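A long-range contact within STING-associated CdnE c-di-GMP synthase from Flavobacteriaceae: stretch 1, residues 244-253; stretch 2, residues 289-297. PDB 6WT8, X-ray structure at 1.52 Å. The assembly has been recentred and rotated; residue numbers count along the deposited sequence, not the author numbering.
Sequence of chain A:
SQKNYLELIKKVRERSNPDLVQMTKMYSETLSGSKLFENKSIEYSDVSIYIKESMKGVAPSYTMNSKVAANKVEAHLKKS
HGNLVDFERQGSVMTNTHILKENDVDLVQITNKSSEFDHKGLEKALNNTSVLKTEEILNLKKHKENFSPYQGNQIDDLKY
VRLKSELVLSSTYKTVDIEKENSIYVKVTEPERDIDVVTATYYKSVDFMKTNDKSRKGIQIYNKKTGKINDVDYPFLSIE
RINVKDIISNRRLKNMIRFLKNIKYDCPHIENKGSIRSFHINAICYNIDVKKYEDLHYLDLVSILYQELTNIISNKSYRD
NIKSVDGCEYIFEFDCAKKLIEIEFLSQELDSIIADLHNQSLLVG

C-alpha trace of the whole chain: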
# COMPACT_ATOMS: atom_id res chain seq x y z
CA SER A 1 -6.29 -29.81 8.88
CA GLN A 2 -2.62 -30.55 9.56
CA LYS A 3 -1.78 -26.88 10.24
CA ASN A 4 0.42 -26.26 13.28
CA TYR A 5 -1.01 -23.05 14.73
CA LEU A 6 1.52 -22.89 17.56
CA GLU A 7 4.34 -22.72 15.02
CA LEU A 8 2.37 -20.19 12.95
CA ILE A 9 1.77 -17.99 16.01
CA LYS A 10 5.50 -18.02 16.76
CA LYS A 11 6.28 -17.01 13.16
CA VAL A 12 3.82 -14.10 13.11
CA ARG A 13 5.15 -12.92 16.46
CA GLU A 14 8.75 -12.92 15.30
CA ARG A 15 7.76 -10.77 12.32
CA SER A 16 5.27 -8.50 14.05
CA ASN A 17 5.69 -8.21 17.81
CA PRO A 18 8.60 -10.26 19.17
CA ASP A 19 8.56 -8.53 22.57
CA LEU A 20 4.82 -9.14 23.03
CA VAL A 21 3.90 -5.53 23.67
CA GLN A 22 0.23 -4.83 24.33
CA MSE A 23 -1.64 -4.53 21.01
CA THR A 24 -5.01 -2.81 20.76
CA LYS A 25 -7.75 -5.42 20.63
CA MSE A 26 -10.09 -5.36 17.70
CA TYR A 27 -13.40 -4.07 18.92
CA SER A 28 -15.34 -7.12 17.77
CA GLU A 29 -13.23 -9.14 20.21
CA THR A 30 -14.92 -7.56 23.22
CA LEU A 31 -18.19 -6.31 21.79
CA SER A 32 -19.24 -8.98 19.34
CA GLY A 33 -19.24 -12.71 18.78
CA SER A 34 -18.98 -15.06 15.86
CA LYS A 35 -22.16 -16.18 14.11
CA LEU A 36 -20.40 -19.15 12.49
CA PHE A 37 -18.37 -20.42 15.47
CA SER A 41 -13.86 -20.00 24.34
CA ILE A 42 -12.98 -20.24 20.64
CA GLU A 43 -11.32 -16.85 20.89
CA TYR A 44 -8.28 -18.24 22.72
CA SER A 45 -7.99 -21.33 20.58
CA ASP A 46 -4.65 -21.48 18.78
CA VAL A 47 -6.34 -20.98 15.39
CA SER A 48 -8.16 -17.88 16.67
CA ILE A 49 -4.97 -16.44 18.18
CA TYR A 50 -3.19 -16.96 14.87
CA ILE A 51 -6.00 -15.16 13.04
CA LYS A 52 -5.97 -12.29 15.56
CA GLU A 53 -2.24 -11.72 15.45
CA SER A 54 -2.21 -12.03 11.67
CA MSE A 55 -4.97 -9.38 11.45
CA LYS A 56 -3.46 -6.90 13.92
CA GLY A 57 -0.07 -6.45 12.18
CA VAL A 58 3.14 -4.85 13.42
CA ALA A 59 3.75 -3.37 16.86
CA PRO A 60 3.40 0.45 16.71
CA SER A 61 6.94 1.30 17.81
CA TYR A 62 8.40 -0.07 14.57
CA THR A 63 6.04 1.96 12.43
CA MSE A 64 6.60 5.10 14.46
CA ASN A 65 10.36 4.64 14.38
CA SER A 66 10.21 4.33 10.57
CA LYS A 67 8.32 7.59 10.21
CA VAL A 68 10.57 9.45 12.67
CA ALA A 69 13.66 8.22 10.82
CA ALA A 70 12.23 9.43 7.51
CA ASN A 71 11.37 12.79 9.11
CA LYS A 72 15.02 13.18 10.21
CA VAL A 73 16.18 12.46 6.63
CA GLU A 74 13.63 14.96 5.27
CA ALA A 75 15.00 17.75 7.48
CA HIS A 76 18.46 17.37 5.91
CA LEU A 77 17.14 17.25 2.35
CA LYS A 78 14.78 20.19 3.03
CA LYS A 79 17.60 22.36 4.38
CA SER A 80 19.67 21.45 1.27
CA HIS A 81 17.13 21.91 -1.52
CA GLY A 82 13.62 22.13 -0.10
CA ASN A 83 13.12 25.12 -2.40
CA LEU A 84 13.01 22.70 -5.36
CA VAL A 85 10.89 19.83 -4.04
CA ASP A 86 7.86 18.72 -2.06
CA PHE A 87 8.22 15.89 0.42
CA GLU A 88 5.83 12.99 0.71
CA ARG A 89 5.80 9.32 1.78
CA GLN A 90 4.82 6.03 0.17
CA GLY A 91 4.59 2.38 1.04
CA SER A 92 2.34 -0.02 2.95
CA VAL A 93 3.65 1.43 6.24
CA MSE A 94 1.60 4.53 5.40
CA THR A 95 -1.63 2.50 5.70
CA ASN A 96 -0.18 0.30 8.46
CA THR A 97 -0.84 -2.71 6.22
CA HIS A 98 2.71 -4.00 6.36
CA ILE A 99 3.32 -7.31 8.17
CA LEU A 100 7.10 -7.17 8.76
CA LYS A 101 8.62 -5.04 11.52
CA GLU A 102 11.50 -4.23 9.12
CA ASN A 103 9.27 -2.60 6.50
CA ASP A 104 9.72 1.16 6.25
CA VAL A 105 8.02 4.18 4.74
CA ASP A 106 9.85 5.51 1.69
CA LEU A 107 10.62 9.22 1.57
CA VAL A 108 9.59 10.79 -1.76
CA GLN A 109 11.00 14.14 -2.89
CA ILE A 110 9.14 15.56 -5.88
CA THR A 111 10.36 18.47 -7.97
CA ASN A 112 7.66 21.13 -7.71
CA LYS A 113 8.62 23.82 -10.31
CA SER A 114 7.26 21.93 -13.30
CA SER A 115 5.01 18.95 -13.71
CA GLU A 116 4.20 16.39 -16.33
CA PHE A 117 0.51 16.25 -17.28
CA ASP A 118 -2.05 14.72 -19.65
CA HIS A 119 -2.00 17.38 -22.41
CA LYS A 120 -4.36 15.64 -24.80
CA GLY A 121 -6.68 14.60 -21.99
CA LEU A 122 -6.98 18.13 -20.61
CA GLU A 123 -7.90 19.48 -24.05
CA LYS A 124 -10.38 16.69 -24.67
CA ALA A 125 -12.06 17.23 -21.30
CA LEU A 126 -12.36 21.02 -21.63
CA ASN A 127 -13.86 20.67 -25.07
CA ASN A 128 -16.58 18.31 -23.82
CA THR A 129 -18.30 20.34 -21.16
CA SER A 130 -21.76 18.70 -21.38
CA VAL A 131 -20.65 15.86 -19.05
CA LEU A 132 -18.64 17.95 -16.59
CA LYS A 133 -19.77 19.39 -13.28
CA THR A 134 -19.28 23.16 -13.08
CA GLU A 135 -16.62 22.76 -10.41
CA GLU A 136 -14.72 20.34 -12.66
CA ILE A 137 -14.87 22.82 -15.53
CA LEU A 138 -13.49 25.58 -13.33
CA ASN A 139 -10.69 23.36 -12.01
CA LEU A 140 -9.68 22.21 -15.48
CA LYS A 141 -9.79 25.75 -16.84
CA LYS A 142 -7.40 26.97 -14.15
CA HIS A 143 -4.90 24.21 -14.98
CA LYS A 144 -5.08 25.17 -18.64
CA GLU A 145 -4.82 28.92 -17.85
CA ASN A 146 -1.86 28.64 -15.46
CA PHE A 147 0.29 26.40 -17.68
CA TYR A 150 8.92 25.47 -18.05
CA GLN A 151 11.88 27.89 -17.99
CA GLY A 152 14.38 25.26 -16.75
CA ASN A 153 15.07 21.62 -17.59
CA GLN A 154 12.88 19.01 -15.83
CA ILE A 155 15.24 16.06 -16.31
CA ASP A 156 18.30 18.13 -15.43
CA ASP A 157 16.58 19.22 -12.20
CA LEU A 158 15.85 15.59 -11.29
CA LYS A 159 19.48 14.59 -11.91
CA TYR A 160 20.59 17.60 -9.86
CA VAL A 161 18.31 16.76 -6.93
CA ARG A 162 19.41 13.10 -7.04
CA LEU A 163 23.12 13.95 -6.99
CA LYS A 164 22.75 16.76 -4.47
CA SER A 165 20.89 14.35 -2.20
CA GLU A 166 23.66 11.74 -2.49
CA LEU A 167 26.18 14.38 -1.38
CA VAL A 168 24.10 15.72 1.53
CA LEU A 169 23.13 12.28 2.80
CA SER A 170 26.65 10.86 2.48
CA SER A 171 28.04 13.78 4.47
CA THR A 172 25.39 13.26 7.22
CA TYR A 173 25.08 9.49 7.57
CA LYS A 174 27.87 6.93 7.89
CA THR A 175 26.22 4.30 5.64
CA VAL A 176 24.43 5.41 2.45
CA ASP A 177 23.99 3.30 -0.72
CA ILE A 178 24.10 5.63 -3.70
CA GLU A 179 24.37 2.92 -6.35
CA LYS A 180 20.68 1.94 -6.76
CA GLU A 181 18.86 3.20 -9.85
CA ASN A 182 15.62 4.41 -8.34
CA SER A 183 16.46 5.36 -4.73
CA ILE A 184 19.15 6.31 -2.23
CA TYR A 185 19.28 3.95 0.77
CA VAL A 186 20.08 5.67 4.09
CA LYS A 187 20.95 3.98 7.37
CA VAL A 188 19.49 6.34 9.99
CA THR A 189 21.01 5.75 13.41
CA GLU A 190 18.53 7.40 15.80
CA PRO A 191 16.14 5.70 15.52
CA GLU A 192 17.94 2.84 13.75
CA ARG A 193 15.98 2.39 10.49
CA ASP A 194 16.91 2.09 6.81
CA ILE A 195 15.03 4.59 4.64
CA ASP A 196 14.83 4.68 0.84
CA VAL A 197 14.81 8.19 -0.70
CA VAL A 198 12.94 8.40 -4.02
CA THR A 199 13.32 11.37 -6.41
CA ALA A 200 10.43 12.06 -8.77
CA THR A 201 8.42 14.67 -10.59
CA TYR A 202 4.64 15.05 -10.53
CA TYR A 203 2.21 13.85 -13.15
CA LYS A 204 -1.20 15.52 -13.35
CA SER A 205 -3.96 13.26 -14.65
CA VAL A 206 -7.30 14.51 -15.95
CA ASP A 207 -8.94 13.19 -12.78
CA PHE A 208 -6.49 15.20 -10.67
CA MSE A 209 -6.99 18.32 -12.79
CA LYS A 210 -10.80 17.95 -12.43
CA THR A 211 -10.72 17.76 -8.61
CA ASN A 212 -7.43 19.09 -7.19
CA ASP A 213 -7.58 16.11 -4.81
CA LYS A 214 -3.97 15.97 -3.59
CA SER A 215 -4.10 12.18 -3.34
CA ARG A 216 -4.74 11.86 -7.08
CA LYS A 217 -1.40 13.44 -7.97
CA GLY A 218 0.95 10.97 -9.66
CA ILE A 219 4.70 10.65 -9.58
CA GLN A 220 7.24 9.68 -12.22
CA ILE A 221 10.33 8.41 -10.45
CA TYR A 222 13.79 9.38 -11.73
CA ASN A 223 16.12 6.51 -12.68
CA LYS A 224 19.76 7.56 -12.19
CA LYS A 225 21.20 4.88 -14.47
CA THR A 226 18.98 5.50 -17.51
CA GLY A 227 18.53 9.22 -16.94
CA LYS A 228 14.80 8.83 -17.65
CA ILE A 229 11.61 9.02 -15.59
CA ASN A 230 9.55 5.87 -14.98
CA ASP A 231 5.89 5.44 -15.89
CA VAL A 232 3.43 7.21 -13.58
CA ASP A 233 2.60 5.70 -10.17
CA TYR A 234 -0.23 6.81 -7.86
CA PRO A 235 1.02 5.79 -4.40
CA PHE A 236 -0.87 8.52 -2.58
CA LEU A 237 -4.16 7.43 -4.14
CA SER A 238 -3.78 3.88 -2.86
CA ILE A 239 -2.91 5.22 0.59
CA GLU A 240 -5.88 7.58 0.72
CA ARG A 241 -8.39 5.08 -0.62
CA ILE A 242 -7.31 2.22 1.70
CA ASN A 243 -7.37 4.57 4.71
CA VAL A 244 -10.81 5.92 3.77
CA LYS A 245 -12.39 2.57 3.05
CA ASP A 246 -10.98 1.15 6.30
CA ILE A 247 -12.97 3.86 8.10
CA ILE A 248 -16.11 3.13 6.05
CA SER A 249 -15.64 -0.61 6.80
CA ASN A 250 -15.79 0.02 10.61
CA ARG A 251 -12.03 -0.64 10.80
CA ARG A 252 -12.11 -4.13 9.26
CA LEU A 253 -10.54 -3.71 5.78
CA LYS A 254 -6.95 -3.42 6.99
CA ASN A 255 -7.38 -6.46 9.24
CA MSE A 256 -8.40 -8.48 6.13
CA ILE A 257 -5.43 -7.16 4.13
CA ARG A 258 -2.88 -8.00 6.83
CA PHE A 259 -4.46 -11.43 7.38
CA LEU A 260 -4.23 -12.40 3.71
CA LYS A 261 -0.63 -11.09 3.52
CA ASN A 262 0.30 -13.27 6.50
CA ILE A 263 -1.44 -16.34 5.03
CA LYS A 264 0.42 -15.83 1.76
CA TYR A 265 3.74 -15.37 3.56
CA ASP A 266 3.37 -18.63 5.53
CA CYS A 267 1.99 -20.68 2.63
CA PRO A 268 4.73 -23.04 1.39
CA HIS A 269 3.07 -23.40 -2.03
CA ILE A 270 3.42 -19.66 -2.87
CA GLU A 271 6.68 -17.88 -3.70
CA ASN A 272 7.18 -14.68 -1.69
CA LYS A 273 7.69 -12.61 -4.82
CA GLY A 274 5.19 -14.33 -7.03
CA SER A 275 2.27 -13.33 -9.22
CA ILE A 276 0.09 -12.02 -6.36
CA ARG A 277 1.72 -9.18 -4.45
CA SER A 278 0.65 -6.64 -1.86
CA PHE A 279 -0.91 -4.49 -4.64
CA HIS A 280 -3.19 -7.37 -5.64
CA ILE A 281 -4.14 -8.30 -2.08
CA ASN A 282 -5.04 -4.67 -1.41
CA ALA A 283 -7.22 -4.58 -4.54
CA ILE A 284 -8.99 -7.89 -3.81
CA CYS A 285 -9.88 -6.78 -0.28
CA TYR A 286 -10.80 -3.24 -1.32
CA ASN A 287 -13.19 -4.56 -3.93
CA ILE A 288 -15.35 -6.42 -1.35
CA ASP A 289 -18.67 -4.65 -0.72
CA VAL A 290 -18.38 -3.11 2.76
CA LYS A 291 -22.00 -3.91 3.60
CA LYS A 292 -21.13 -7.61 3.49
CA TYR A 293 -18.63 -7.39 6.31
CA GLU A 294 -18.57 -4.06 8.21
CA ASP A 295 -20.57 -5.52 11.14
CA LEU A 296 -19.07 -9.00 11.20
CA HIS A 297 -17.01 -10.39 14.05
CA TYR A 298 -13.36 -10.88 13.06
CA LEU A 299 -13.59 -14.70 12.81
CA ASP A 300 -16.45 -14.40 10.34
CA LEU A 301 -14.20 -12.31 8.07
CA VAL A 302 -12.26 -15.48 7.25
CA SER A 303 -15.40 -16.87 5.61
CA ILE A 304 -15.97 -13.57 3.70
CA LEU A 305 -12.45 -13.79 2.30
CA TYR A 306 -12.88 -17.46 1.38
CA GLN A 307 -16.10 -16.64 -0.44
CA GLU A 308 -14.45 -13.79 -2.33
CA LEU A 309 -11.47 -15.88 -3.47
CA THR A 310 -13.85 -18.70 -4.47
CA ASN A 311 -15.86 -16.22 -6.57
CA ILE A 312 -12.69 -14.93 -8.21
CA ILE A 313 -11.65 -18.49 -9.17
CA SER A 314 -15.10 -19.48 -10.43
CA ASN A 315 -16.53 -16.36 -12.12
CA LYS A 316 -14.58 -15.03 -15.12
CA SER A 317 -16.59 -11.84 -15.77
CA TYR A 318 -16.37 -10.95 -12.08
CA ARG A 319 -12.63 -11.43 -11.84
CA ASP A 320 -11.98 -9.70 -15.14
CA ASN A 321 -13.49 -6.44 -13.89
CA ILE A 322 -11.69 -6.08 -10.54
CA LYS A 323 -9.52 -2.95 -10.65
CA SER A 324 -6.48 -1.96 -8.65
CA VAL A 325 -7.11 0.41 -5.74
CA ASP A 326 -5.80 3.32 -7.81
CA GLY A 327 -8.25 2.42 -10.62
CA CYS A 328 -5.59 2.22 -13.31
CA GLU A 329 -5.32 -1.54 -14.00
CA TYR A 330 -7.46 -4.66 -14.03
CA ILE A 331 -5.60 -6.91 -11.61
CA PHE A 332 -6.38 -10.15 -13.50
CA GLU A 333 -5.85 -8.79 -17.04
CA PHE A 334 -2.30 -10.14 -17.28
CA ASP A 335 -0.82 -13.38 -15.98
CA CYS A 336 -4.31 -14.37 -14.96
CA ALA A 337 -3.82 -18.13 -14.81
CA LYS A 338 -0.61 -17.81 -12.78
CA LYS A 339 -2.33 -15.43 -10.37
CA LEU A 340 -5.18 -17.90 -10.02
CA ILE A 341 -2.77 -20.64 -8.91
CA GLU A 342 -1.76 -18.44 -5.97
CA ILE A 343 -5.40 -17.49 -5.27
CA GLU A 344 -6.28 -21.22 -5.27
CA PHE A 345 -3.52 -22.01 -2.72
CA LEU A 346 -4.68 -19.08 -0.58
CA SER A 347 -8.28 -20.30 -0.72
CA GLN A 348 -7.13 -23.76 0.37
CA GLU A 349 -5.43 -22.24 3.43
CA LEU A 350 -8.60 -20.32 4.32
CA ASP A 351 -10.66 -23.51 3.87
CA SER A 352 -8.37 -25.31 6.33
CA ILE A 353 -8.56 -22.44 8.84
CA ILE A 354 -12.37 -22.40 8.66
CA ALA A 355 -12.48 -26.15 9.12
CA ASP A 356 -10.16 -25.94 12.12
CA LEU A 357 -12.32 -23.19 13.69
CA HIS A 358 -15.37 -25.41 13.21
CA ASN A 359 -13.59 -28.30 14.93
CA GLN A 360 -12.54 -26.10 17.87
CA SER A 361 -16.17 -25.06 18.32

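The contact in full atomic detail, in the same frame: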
# COMPACT_ATOMS: atom_id res chain seq x y z
N VAL A 244 -9.40 5.52 3.74
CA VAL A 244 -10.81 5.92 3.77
C VAL A 244 -11.73 4.72 3.84
O VAL A 244 -12.67 4.68 4.64
CB VAL A 244 -11.12 6.77 2.53
CG1 VAL A 244 -12.59 6.82 2.32
CG2 VAL A 244 -10.55 8.09 2.73
N LYS A 245 -11.48 3.68 3.00
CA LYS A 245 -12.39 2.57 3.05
C LYS A 245 -12.25 1.76 4.35
O LYS A 245 -13.23 1.18 4.80
CB LYS A 245 -12.20 1.70 1.79
CG LYS A 245 -13.36 0.73 1.72
CD LYS A 245 -13.38 -0.17 0.52
CE LYS A 245 -14.24 0.26 -0.60
NZ LYS A 245 -15.02 -1.01 -0.99
N ASP A 246 -11.07 1.81 5.00
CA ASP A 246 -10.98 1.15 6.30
C ASP A 246 -11.94 1.82 7.28
O ASP A 246 -12.64 1.14 8.04
CB ASP A 246 -9.55 1.20 6.83
CG ASP A 246 -9.42 0.39 8.14
OD1 ASP A 246 -9.56 -0.85 8.09
OD2 ASP A 246 -9.26 0.96 9.22
N ILE A 247 -12.03 3.16 7.21
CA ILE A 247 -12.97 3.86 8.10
C ILE A 247 -14.41 3.47 7.76
O ILE A 247 -15.23 3.14 8.65
CB ILE A 247 -12.73 5.37 7.97
CG1 ILE A 247 -11.37 5.73 8.56
CG2 ILE A 247 -13.90 6.21 8.59
CD1 ILE A 247 -10.87 7.13 8.15
N ILE A 248 -14.76 3.51 6.46
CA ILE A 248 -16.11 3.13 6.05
C ILE A 248 -16.44 1.70 6.48
O ILE A 248 -17.57 1.41 6.89
CB ILE A 248 -16.30 3.31 4.54
CG1 ILE A 248 -16.07 4.76 4.16
CG2 ILE A 248 -17.67 2.81 4.07
CD1 ILE A 248 -16.04 4.99 2.61
N SER A 249 -15.44 0.78 6.43
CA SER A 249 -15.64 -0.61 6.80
C SER A 249 -15.73 -0.86 8.30
O SER A 249 -15.74 -2.03 8.69
CB SER A 249 -14.46 -1.42 6.26
OG SER A 249 -13.31 -1.28 7.08
N ASN A 250 -15.83 0.18 9.14
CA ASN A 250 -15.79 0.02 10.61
C ASN A 250 -14.49 -0.67 11.04
O ASN A 250 -14.45 -1.54 11.93
CB ASN A 250 -17.02 -0.77 11.15
CG ASN A 250 -18.31 -0.11 10.87
OD1 ASN A 250 -18.41 1.09 10.66
ND2 ASN A 250 -19.37 -0.93 10.96
N ARG A 251 -13.39 -0.25 10.40
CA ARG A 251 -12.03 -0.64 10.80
C ARG A 251 -11.83 -2.14 10.67
O ARG A 251 -11.19 -2.77 11.54
CB ARG A 251 -11.68 -0.12 12.21
CG ARG A 251 -11.71 1.42 12.23
CD ARG A 251 -11.32 2.05 13.55
NE ARG A 251 -12.32 1.87 14.62
CZ ARG A 251 -12.25 2.47 15.82
NH1 ARG A 251 -11.21 3.25 16.12
NH2 ARG A 251 -13.19 2.25 16.69
N ARG A 252 -12.33 -2.71 9.57
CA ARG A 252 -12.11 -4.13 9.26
C ARG A 252 -11.26 -4.38 8.02
O ARG A 252 -10.66 -5.48 7.91
CB ARG A 252 -13.45 -4.85 9.08
CG ARG A 252 -14.03 -5.21 10.50
CD ARG A 252 -15.48 -5.01 10.50
NE ARG A 252 -16.17 -5.62 11.63
CZ ARG A 252 -16.61 -4.94 12.70
NH1 ARG A 252 -16.28 -3.66 12.89
NH2 ARG A 252 -17.38 -5.57 13.61
N LEU A 253 -11.22 -3.44 7.06
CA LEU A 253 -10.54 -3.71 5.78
C LEU A 253 -9.07 -4.01 6.01
O LEU A 253 -8.54 -4.97 5.44
CB LEU A 253 -10.69 -2.49 4.85
CG LEU A 253 -9.80 -2.54 3.61
CD1 LEU A 253 -10.26 -3.70 2.73
CD2 LEU A 253 -9.92 -1.21 2.85
N ASP A 289 -17.63 -5.61 -1.07
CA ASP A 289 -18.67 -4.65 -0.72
C ASP A 289 -18.68 -4.50 0.79
O ASP A 289 -18.87 -5.50 1.49
CB ASP A 289 -20.02 -5.17 -1.23
CG ASP A 289 -21.23 -4.28 -0.84
OD1 ASP A 289 -21.15 -3.28 -0.06
OD2 ASP A 289 -22.33 -4.62 -1.35
N VAL A 290 -18.50 -3.26 1.31
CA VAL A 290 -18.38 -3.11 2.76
C VAL A 290 -19.62 -3.59 3.49
O VAL A 290 -19.53 -4.01 4.65
CB VAL A 290 -18.09 -1.66 3.22
CG1 VAL A 290 -16.68 -1.27 2.87
CG2 VAL A 290 -19.19 -0.67 2.71
N LYS A 291 -20.81 -3.50 2.86
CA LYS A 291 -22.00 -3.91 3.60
C LYS A 291 -21.98 -5.40 3.93
O LYS A 291 -22.70 -5.83 4.84
CB LYS A 291 -23.28 -3.57 2.82
CG LYS A 291 -23.41 -2.08 2.65
CD LYS A 291 -24.86 -1.65 2.49
CE LYS A 291 -25.00 -0.22 2.95
NZ LYS A 291 -24.08 0.65 2.15
N LYS A 292 -21.18 -6.18 3.22
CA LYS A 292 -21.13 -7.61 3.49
C LYS A 292 -20.34 -7.94 4.73
O LYS A 292 -20.54 -9.01 5.27
CB LYS A 292 -20.55 -8.36 2.31
CG LYS A 292 -21.45 -8.21 1.09
CD LYS A 292 -20.85 -8.91 -0.10
CE LYS A 292 -21.75 -8.70 -1.35
NZ LYS A 292 -21.13 -9.16 -2.62
N TYR A 293 -19.50 -7.01 5.22
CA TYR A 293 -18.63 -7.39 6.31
C TYR A 293 -18.42 -6.33 7.40
O TYR A 293 -17.78 -6.66 8.41
CB TYR A 293 -17.27 -7.83 5.76
CG TYR A 293 -16.38 -6.75 5.18
CD1 TYR A 293 -16.49 -6.37 3.83
CD2 TYR A 293 -15.50 -6.06 6.01
CE1 TYR A 293 -15.64 -5.38 3.32
CE2 TYR A 293 -14.65 -5.13 5.52
CZ TYR A 293 -14.75 -4.77 4.19
OH TYR A 293 -13.91 -3.77 3.71
N GLU A 294 -18.91 -5.09 7.24
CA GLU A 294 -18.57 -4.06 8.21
C GLU A 294 -19.09 -4.34 9.62
O GLU A 294 -18.57 -3.74 10.57
CB GLU A 294 -19.07 -2.71 7.74
CG GLU A 294 -20.59 -2.58 7.74
CD GLU A 294 -20.97 -1.22 7.20
OE1 GLU A 294 -20.71 -1.00 6.00
OE2 GLU A 294 -21.43 -0.35 7.97
N ASP A 295 -20.07 -5.24 9.79
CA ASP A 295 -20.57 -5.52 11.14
C ASP A 295 -20.25 -6.95 11.56
O ASP A 295 -20.78 -7.42 12.57
CB ASP A 295 -22.08 -5.27 11.21
CG ASP A 295 -22.40 -3.79 11.12
OD1 ASP A 295 -21.68 -2.98 11.75
OD2 ASP A 295 -23.43 -3.45 10.49
N LEU A 296 -19.40 -7.63 10.83
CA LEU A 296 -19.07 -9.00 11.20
C LEU A 296 -17.98 -9.04 12.27
O LEU A 296 -17.04 -8.24 12.26
CB LEU A 296 -18.57 -9.78 9.98
CG LEU A 296 -19.66 -10.13 8.96
CD1 LEU A 296 -18.98 -10.95 7.86
CD2 LEU A 296 -20.74 -10.94 9.57
N HIS A 297 -18.09 -10.05 13.14
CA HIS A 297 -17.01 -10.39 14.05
C HIS A 297 -15.78 -10.84 13.26
O HIS A 297 -15.87 -11.38 12.14
CB HIS A 297 -17.52 -11.52 14.93
CG HIS A 297 -16.53 -12.03 15.95
ND1 HIS A 297 -15.70 -13.13 15.72
CD2 HIS A 297 -16.36 -11.69 17.25
CE1 HIS A 297 -15.01 -13.38 16.82
NE2 HIS A 297 -15.40 -12.53 17.77
O HOH W 1 -18.13 -1.18 -0.65
O HOH W 2 -19.96 2.41 6.97
O HOH W 3 -22.24 -0.43 11.62

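A helix end meets a turn here, and nearly all the direct polar bonding runs from side-chain donors to backbone carbonyls. The helix gives out at Ser-249, whose CA lies 4.7 Å from the CA of Glu-294, inside the type I turn from Tyr-293 to Leu-296. Ser-249 OG is spent within its own stretch: it donates to Asp-246 O (2.7 Å) and accepts from Arg-252 N and Leu-253 N (both 3.0 Å), tying the loop back to the helix.

From this loop the CA-to-CB bond of Arg-252 points toward the other stretch. Its NE and NH2 both donate to Leu-296 O, at 2.8 and 3.0 Å, so one carbonyl near the guanidinium plane takes two bonds, while NH1 donates to Asn-250 O (3.0 Å) within the loop. Glu-294 O lies over a guanidinium face, where the angles are poor for bonding to Arg-252; Asn-250 ND2 supplies its hydrogen bond instead, at 2.9 Å.

Three waters bridge the stretches. One accepts from Lys-245 NZ and Val-290 N; another donates to Ile-248 O and Glu-294 OE2; a third accepts from Asn-250 ND2 and donates to Asp-295 OD1.

Beside this network, Val-290 CG2 packs on Ile-248 CG2 (4.0 Å), and Tyr-293 reaches in, its OH 3.5 Å from Ser-249 CB.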